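Local atomic coordinates of Rho GTPase-activating protein 26 (Gallus gallus, PDB entry 1F7C), a protein that acts as a GTPase-activating protein for the small GTPases RhoA and Cdc42, here represented by its helical RhoGAP domain. Residues 161-166 / 174-179. Numbering follows the deposited sequence.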
loop_
_atom_site.group_PDB
_atom_site.type_symbol
_atom_site.label_atom_id
_atom_site.label_comp_id
_atom_site.label_asym_id
_atom_site.label_seq_id
_atom_site.Cartn_x
_atom_site.Cartn_y
_atom_site.Cartn_z
ATOM N N LYS A 161 -10.178 1.924 4.805
ATOM C CA LYS A 161 -10.809 1.643 6.080
ATOM C C LYS A 161 -10.002 2.299 7.181
ATOM O O LYS A 161 -10.564 2.827 8.140
ATOM C CB LYS A 161 -10.862 0.138 6.336
ATOM C CG LYS A 161 -11.849 -0.626 5.492
ATOM C CD LYS A 161 -11.840 -2.074 5.925
ATOM C CE LYS A 161 -12.711 -2.933 5.056
ATOM N NZ LYS A 161 -12.732 -4.315 5.620
ATOM N N VAL A 162 -8.679 2.242 7.052
ATOM C CA VAL A 162 -7.797 2.855 8.033
ATOM C C VAL A 162 -8.075 4.351 8.047
ATOM O O VAL A 162 -8.242 4.948 9.117
ATOM C CB VAL A 162 -6.303 2.653 7.682
ATOM C CG1 VAL A 162 -5.442 3.578 8.530
ATOM C CG2 VAL A 162 -5.894 1.208 7.914
ATOM N N ALA A 163 -8.143 4.946 6.852
ATOM C CA ALA A 163 -8.369 6.384 6.718
ATOM C C ALA A 163 -9.738 6.857 7.187
ATOM O O ALA A 163 -9.880 7.983 7.660
ATOM C CB ALA A 163 -8.136 6.834 5.263
ATOM N N ASP A 164 -10.750 6.010 7.047
ATOM C CA ASP A 164 -12.080 6.397 7.470
ATOM C C ASP A 164 -12.145 6.536 9.004
ATOM O O ASP A 164 -13.052 7.159 9.529
ATOM C CB ASP A 164 -13.100 5.374 6.964
ATOM C CG ASP A 164 -14.534 5.788 7.240
ATOM O OD1 ASP A 164 -15.206 5.105 8.033
ATOM O OD2 ASP A 164 -14.992 6.793 6.665
ATOM N N ASN A 165 -11.169 5.978 9.712
ATOM C CA ASN A 165 -11.123 6.055 11.166
ATOM C C ASN A 165 -10.028 7.034 11.611
ATOM O O ASN A 165 -9.473 6.916 12.715
ATOM C CB ASN A 165 -10.861 4.660 11.749
ATOM C CG ASN A 165 -11.101 4.591 13.249
ATOM O OD1 ASN A 165 -12.117 5.081 13.744
ATOM N ND2 ASN A 165 -10.176 3.965 13.977
ATOM N N HIS A 166 -9.749 8.024 10.761
ATOM C CA HIS A 166 -8.708 9.003 11.060
ATOM C C HIS A 166 -8.894 9.858 12.331
ATOM O O HIS A 166 -7.910 10.177 13.000
ATOM C CB HIS A 166 -8.454 9.914 9.848
ATOM C CG HIS A 166 -9.563 10.879 9.561
ATOM N ND1 HIS A 166 -10.766 10.493 9.015
ATOM C CD2 HIS A 166 -9.637 12.224 9.721
ATOM C CE1 HIS A 166 -11.533 11.557 8.847
ATOM N NE2 HIS A 166 -10.871 12.619 9.266
ATOM N N ALA A 174 -4.211 11.660 3.070
ATOM C CA ALA A 174 -2.960 12.355 2.808
ATOM C C ALA A 174 -1.804 11.764 3.616
ATOM O O ALA A 174 -0.719 11.560 3.075
ATOM C CB ALA A 174 -3.122 13.837 3.107
ATOM N N ASN A 175 -2.027 11.489 4.901
ATOM C CA ASN A 175 -0.984 10.904 5.741
ATOM C C ASN A 175 -0.581 9.499 5.281
ATOM O O ASN A 175 0.569 9.096 5.420
ATOM C CB ASN A 175 -1.434 10.827 7.202
ATOM C CG ASN A 175 -1.445 12.176 7.887
ATOM O OD1 ASN A 175 -0.884 13.151 7.385
ATOM N ND2 ASN A 175 -2.075 12.236 9.054
ATOM N N LEU A 176 -1.526 8.738 4.751
ATOM C CA LEU A 176 -1.199 7.406 4.290
ATOM C C LEU A 176 -0.428 7.521 2.978
ATOM O O LEU A 176 0.469 6.730 2.703
ATOM C CB LEU A 176 -2.476 6.571 4.131
ATOM C CG LEU A 176 -3.139 6.250 5.480
ATOM C CD1 LEU A 176 -4.534 5.670 5.280
ATOM C CD2 LEU A 176 -2.254 5.283 6.262
ATOM N N GLY A 177 -0.769 8.523 2.177
ATOM C CA GLY A 177 -0.079 8.724 0.912
ATOM C C GLY A 177 1.409 8.975 1.108
ATOM O O GLY A 177 2.237 8.497 0.330
ATOM N N VAL A 178 1.749 9.720 2.153
ATOM C CA VAL A 178 3.141 10.024 2.463
ATOM C C VAL A 178 3.916 8.771 2.842
ATOM O O VAL A 178 5.084 8.626 2.479
ATOM C CB VAL A 178 3.250 11.050 3.632
ATOM C CG1 VAL A 178 4.646 11.022 4.241
ATOM C CG2 VAL A 178 2.936 12.449 3.119
ATOM N N VAL A 179 3.269 7.871 3.580
ATOM C CA VAL A 179 3.921 6.637 4.002
ATOM C C VAL A 179 4.054 5.610 2.889
ATOM O O VAL A 179 5.065 4.928 2.786
ATOM C CB VAL A 179 3.154 5.952 5.144
ATOM C CG1 VAL A 179 3.844 4.656 5.523
ATOM C CG2 VAL A 179 3.067 6.872 6.342
#
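Leu176 reaches across from helix 173-184 to Val162 and Ala163 at the C-terminal end of helix 146-164, a small, wholly apolar helix-to-helix contact in the buried interior of the RhoGAP domain. One methyl does the touching. CD1 of Leu176 comes to 3.8 Å from CB of Ala163 and to 4.0 Å from CG1 of Val162, so its end rests against two consecutive residues of the facing helix. CG of Leu176 stands anti to the carbonyl carbon, and with chi2 at 169° the chain runs on extended to CD1, which carries that methyl well out from its own backbone. On the other side, Val162 offers the branch that lies anti to its backbone N, and Ala163 contributes its CB alone, which CD1 meets directly. Even so, the backbones stay apart, with CA of Ala163 7.6 Å from CA of Leu176, and the two segments bury just 100 Å² between them.

Immediately after Val162 and Ala163 in the chain, helix 146-164 ends, and His166 turns back to the carbonyl O of Ala163 with both its backbone N, at 3.1 Å, and its ring ND1, at 3.0 Å; the latter bond is bent, with 130° at the hydrogen, and the oxygen lies 25° out of the imidazole plane. Leu176 also packs on Met171 and on Ile209 of helix 198-210, while Val162 touches Leu58. Asn175, next to Leu176 in the chain, touches Arg60, the predicted arginine finger, whose side chain lies about 7 Å from that of Leu176. This is core packing of the all-helical RhoGAP fold, where helix 146-164 and helix 173-184, joined through the short helix 166-169, meet close to the loop that carries the presumed catalytic arginine.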